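Local coordinates for SA2223 protein (Staphylococcus aureus, PDB 5KAT) that probably binds small effector molecules, like other members of the integron-associated effector-binding family, and holds a tetraphenylphosphonium cation in the crystal, at residues Phe134-Asp139 with Glu150-Val155. Sequence-based numbering, arbitrary orientation.
Sequences FELYQD and EIWMPV. With P4P (tetraphenylphosphonium), chain B.
Phe134 and Trp152 project from the same face of the sheet and stack ring on ring: the six-membered ring of Phe134 and the five-membered ring of Trp152 form an offset stack, centroids 4.4 Å apart and planes only 15° from parallel. Phe134 CZ comes over one face of the indole, 3.4 Å from Trp152 CG, while Trp152 CB sits over the phenyl face in a CH-pi contact. With chi1 at 58°, Phe134 CG stands over its own backbone, tipping the ring toward the neighbouring strand. Flat rings suit this buried face, and the indole adds a donor: Trp152 NE1 gives a hydrogen bond of 3.0 Å to Glu150 OE1, which lies near the indole plane but is met on its anti side, with the donor tilted out of the carboxylate plane. Glu150, extended beyond CG, spans two residues along its strand and helps fix the indole's rotation, while branched Leu136 fills in beside them, its CD2 3.6 Å from the same OE1.

Beneath these side chains the backbones pair antiparallel. Phe134 and Trp152 exchange two hydrogen bonds, the one from Trp152 N to Phe134 O being 2.8 Å and nearly straight; Leu136 and Glu150 form a second such pair. Between them, Glu135 and Ile151 form a non-hydrogen-bonded pair on the other face, where Glu135 OE1 accepts a 2.6 Å bond from Tyr137 OH and OE2 is hydrogen-bonded to Tyr71 OH. Met153 CE touches the tetraphenylphosphonium C5A at 3.5 Å.

This beta hairpin lies within a closed antiparallel barrel, flanked by strands 57-63 and 87-102. Leu58 packs on Phe134 and Leu136, and Tyr96 meets Trp152 edge-to-face. On the opposite face apolar Ile151 and Met153 pack on Met113 of helix 107-119.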
loop_
_atom_site.group_PDB
_atom_site.type_symbol
_atom_site.label_atom_id
_atom_site.label_comp_id
_atom_site.label_asym_id
_atom_site.label_seq_id
_atom_site.Cartn_x
_atom_site.Cartn_y
_atom_site.Cartn_z
ATOM N N PHE A 134 -0.966 2.572 0.025
ATOM C CA PHE A 134 -0.545 1.203 0.277
ATOM C C PHE A 134 -0.095 0.923 1.700
ATOM O O PHE A 134 0.273 1.824 2.457
ATOM C CB PHE A 134 0.573 0.807 -0.698
ATOM C CG PHE A 134 1.803 1.681 -0.641
ATOM C CD1 PHE A 134 1.899 2.818 -1.426
ATOM C CD2 PHE A 134 2.881 1.332 0.154
ATOM C CE1 PHE A 134 3.035 3.608 -1.392
ATOM C CE2 PHE A 134 4.020 2.116 0.191
ATOM C CZ PHE A 134 4.098 3.257 -0.583
ATOM N N GLU A 135 -0.187 -0.356 2.047
ATOM C CA GLU A 135 0.437 -0.907 3.232
ATOM C C GLU A 135 1.807 -1.434 2.821
ATOM O O GLU A 135 1.941 -2.039 1.753
ATOM C CB GLU A 135 -0.411 -2.033 3.834
ATOM C CG GLU A 135 -1.896 -1.720 3.986
ATOM C CD GLU A 135 -2.777 -2.892 3.584
ATOM O OE1 GLU A 135 -2.529 -4.020 4.058
ATOM O OE2 GLU A 135 -3.711 -2.690 2.777
ATOM N N LEU A 136 2.814 -1.199 3.660
ATOM C CA LEU A 136 4.156 -1.738 3.440
ATOM C C LEU A 136 4.527 -2.675 4.581
ATOM O O LEU A 136 4.541 -2.269 5.745
ATOM C CB LEU A 136 5.188 -0.614 3.323
ATOM C CG LEU A 136 6.634 -1.055 3.075
ATOM C CD1 LEU A 136 6.785 -1.700 1.705
ATOM C CD2 LEU A 136 7.571 0.129 3.207
ATOM N N TYR A 137 4.826 -3.926 4.232
ATOM C CA TYR A 137 5.144 -4.966 5.210
ATOM C C TYR A 137 6.611 -5.352 5.160
ATOM O O TYR A 137 7.041 -6.074 4.260
ATOM C CB TYR A 137 4.287 -6.208 4.971
ATOM C CG TYR A 137 2.819 -5.974 5.197
ATOM C CD1 TYR A 137 2.276 -6.061 6.471
ATOM C CD2 TYR A 137 1.976 -5.661 4.141
ATOM C CE1 TYR A 137 0.939 -5.843 6.690
ATOM C CE2 TYR A 137 0.634 -5.440 4.348
ATOM C CZ TYR A 137 0.119 -5.532 5.628
ATOM O OH TYR A 137 -1.220 -5.319 5.858
ATOM N N GLN A 138 7.365 -4.858 6.138
ATOM C CA GLN A 138 8.777 -5.177 6.286
ATOM C C GLN A 138 8.957 -6.611 6.768
ATOM O O GLN A 138 7.999 -7.251 7.203
ATOM C CB GLN A 138 9.435 -4.218 7.280
ATOM C CG GLN A 138 8.877 -4.349 8.702
ATOM C CD GLN A 138 9.590 -3.470 9.716
ATOM O OE1 GLN A 138 10.759 -3.118 9.543
ATOM N NE2 GLN A 138 8.886 -3.114 10.787
ATOM N N ASP A 139 10.188 -7.106 6.708
ATOM C CA ASP A 139 10.508 -8.413 7.272
ATOM C C ASP A 139 10.226 -8.412 8.769
ATOM O O ASP A 139 10.445 -7.408 9.447
ATOM C CB ASP A 139 11.971 -8.779 7.015
ATOM C CG ASP A 139 12.238 -9.151 5.571
ATOM O OD1 ASP A 139 11.508 -10.007 5.024
ATOM O OD2 ASP A 139 13.181 -8.584 4.980
ATOM N N GLU A 150 3.572 -0.111 7.867
ATOM C CA GLU A 150 3.470 1.283 7.444
ATOM C C GLU A 150 2.306 1.453 6.483
ATOM O O GLU A 150 2.046 0.584 5.650
ATOM C CB GLU A 150 4.767 1.763 6.786
ATOM C CG GLU A 150 5.914 1.994 7.760
ATOM C CD GLU A 150 7.190 2.426 7.065
ATOM O OE1 GLU A 150 7.172 2.583 5.828
ATOM O OE2 GLU A 150 8.214 2.605 7.753
ATOM N N ILE A 151 1.611 2.579 6.619
ATOM C CA ILE A 151 0.498 2.931 5.749
ATOM C C ILE A 151 0.812 4.254 5.058
ATOM O O ILE A 151 0.923 5.297 5.711
ATOM C CB ILE A 151 -0.816 3.043 6.534
ATOM C CG1 ILE A 151 -1.163 1.699 7.177
ATOM C CG2 ILE A 151 -1.951 3.491 5.618
ATOM C CD1 ILE A 151 -2.277 1.776 8.201
ATOM N N TRP A 152 0.957 4.194 3.735
ATOM C CA TRP A 152 1.366 5.344 2.932
ATOM C C TRP A 152 0.181 5.976 2.216
ATOM O O TRP A 152 -0.402 5.367 1.320
ATOM C CB TRP A 152 2.421 4.923 1.906
ATOM C CG TRP A 152 3.737 4.551 2.498
ATOM C CD1 TRP A 152 3.985 3.553 3.399
ATOM C CD2 TRP A 152 5.002 5.161 2.219
ATOM N NE1 TRP A 152 5.327 3.512 3.702
ATOM C CE2 TRP A 152 5.971 4.490 2.990
ATOM C CE3 TRP A 152 5.408 6.213 1.389
ATOM C CZ2 TRP A 152 7.318 4.834 2.958
ATOM C CZ3 TRP A 152 6.747 6.555 1.360
ATOM C CH2 TRP A 152 7.686 5.868 2.140
ATOM N N MET A 153 -0.161 7.199 2.616
ATOM C CA MET A 153 -1.250 7.960 2.003
ATOM C C MET A 153 -0.688 9.138 1.205
ATOM O O MET A 153 -0.028 10.006 1.771
ATOM C CB MET A 153 -2.217 8.472 3.074
ATOM C CG MET A 153 -2.924 7.371 3.851
ATOM S SD MET A 153 -4.194 6.531 2.877
ATOM C CE MET A 153 -4.398 5.011 3.795
ATOM N N PRO A 154 -0.953 9.179 -0.112
ATOM C CA PRO A 154 -0.370 10.255 -0.923
ATOM C C PRO A 154 -1.016 11.614 -0.669
ATOM O O PRO A 154 -2.216 11.685 -0.405
ATOM C CB PRO A 154 -0.626 9.789 -2.358
ATOM C CG PRO A 154 -1.822 8.921 -2.270
ATOM C CD PRO A 154 -1.753 8.247 -0.927
ATOM N N VAL A 155 -0.222 12.679 -0.752
ATOM C CA VAL A 155 -0.738 14.027 -0.551
ATOM C C VAL A 155 -0.121 15.033 -1.511
ATOM O O VAL A 155 0.957 14.810 -2.066
ATOM C CB VAL A 155 -0.502 14.521 0.901
ATOM C CG1 VAL A 155 -1.406 13.774 1.876
ATOM C CG2 VAL A 155 0.968 14.387 1.299
HETATM P P P4P B . -9.445 7.866 0.865
HETATM C C1A P4P B . -9.166 6.400 1.902
HETATM C C2A P4P B . -9.946 5.266 1.756
HETATM C C3A P4P B . -9.710 4.160 2.559
HETATM C C4A P4P B . -8.698 4.186 3.506
HETATM C C5A P4P B . -7.918 5.320 3.651
HETATM C C6A P4P B . -8.151 6.426 2.849
HETATM C C1C P4P B . -10.257 9.141 1.884
HETATM C C6C P4P B . -10.739 8.812 3.145
HETATM C C5C P4P B . -11.361 9.773 3.929
HETATM C C4C P4P B . -11.504 11.067 3.455
HETATM C C3C P4P B . -11.025 11.397 2.196
HETATM C C2C P4P B . -10.403 10.436 1.412
HETATM C C1D P4P B . -7.803 8.399 0.293
HETATM C C6D P4P B . -7.211 7.790 -0.802
HETATM C C5D P4P B . -5.955 8.187 -1.237
HETATM C C4D P4P B . -5.283 9.196 -0.569
HETATM C C3D P4P B . -5.868 9.795 0.532
HETATM C C2D P4P B . -7.126 9.401 0.961
HETATM C C6B P4P B . -11.707 8.169 -0.737
HETATM C C5B P4P B . -12.526 7.886 -1.820
HETATM C C4B P4P B . -12.157 6.909 -2.730
HETATM C C3B P4P B . -10.969 6.218 -2.556
HETATM C C2B P4P B . -10.151 6.502 -1.473
HETATM C C1B P4P B . -10.515 7.480 -0.559
#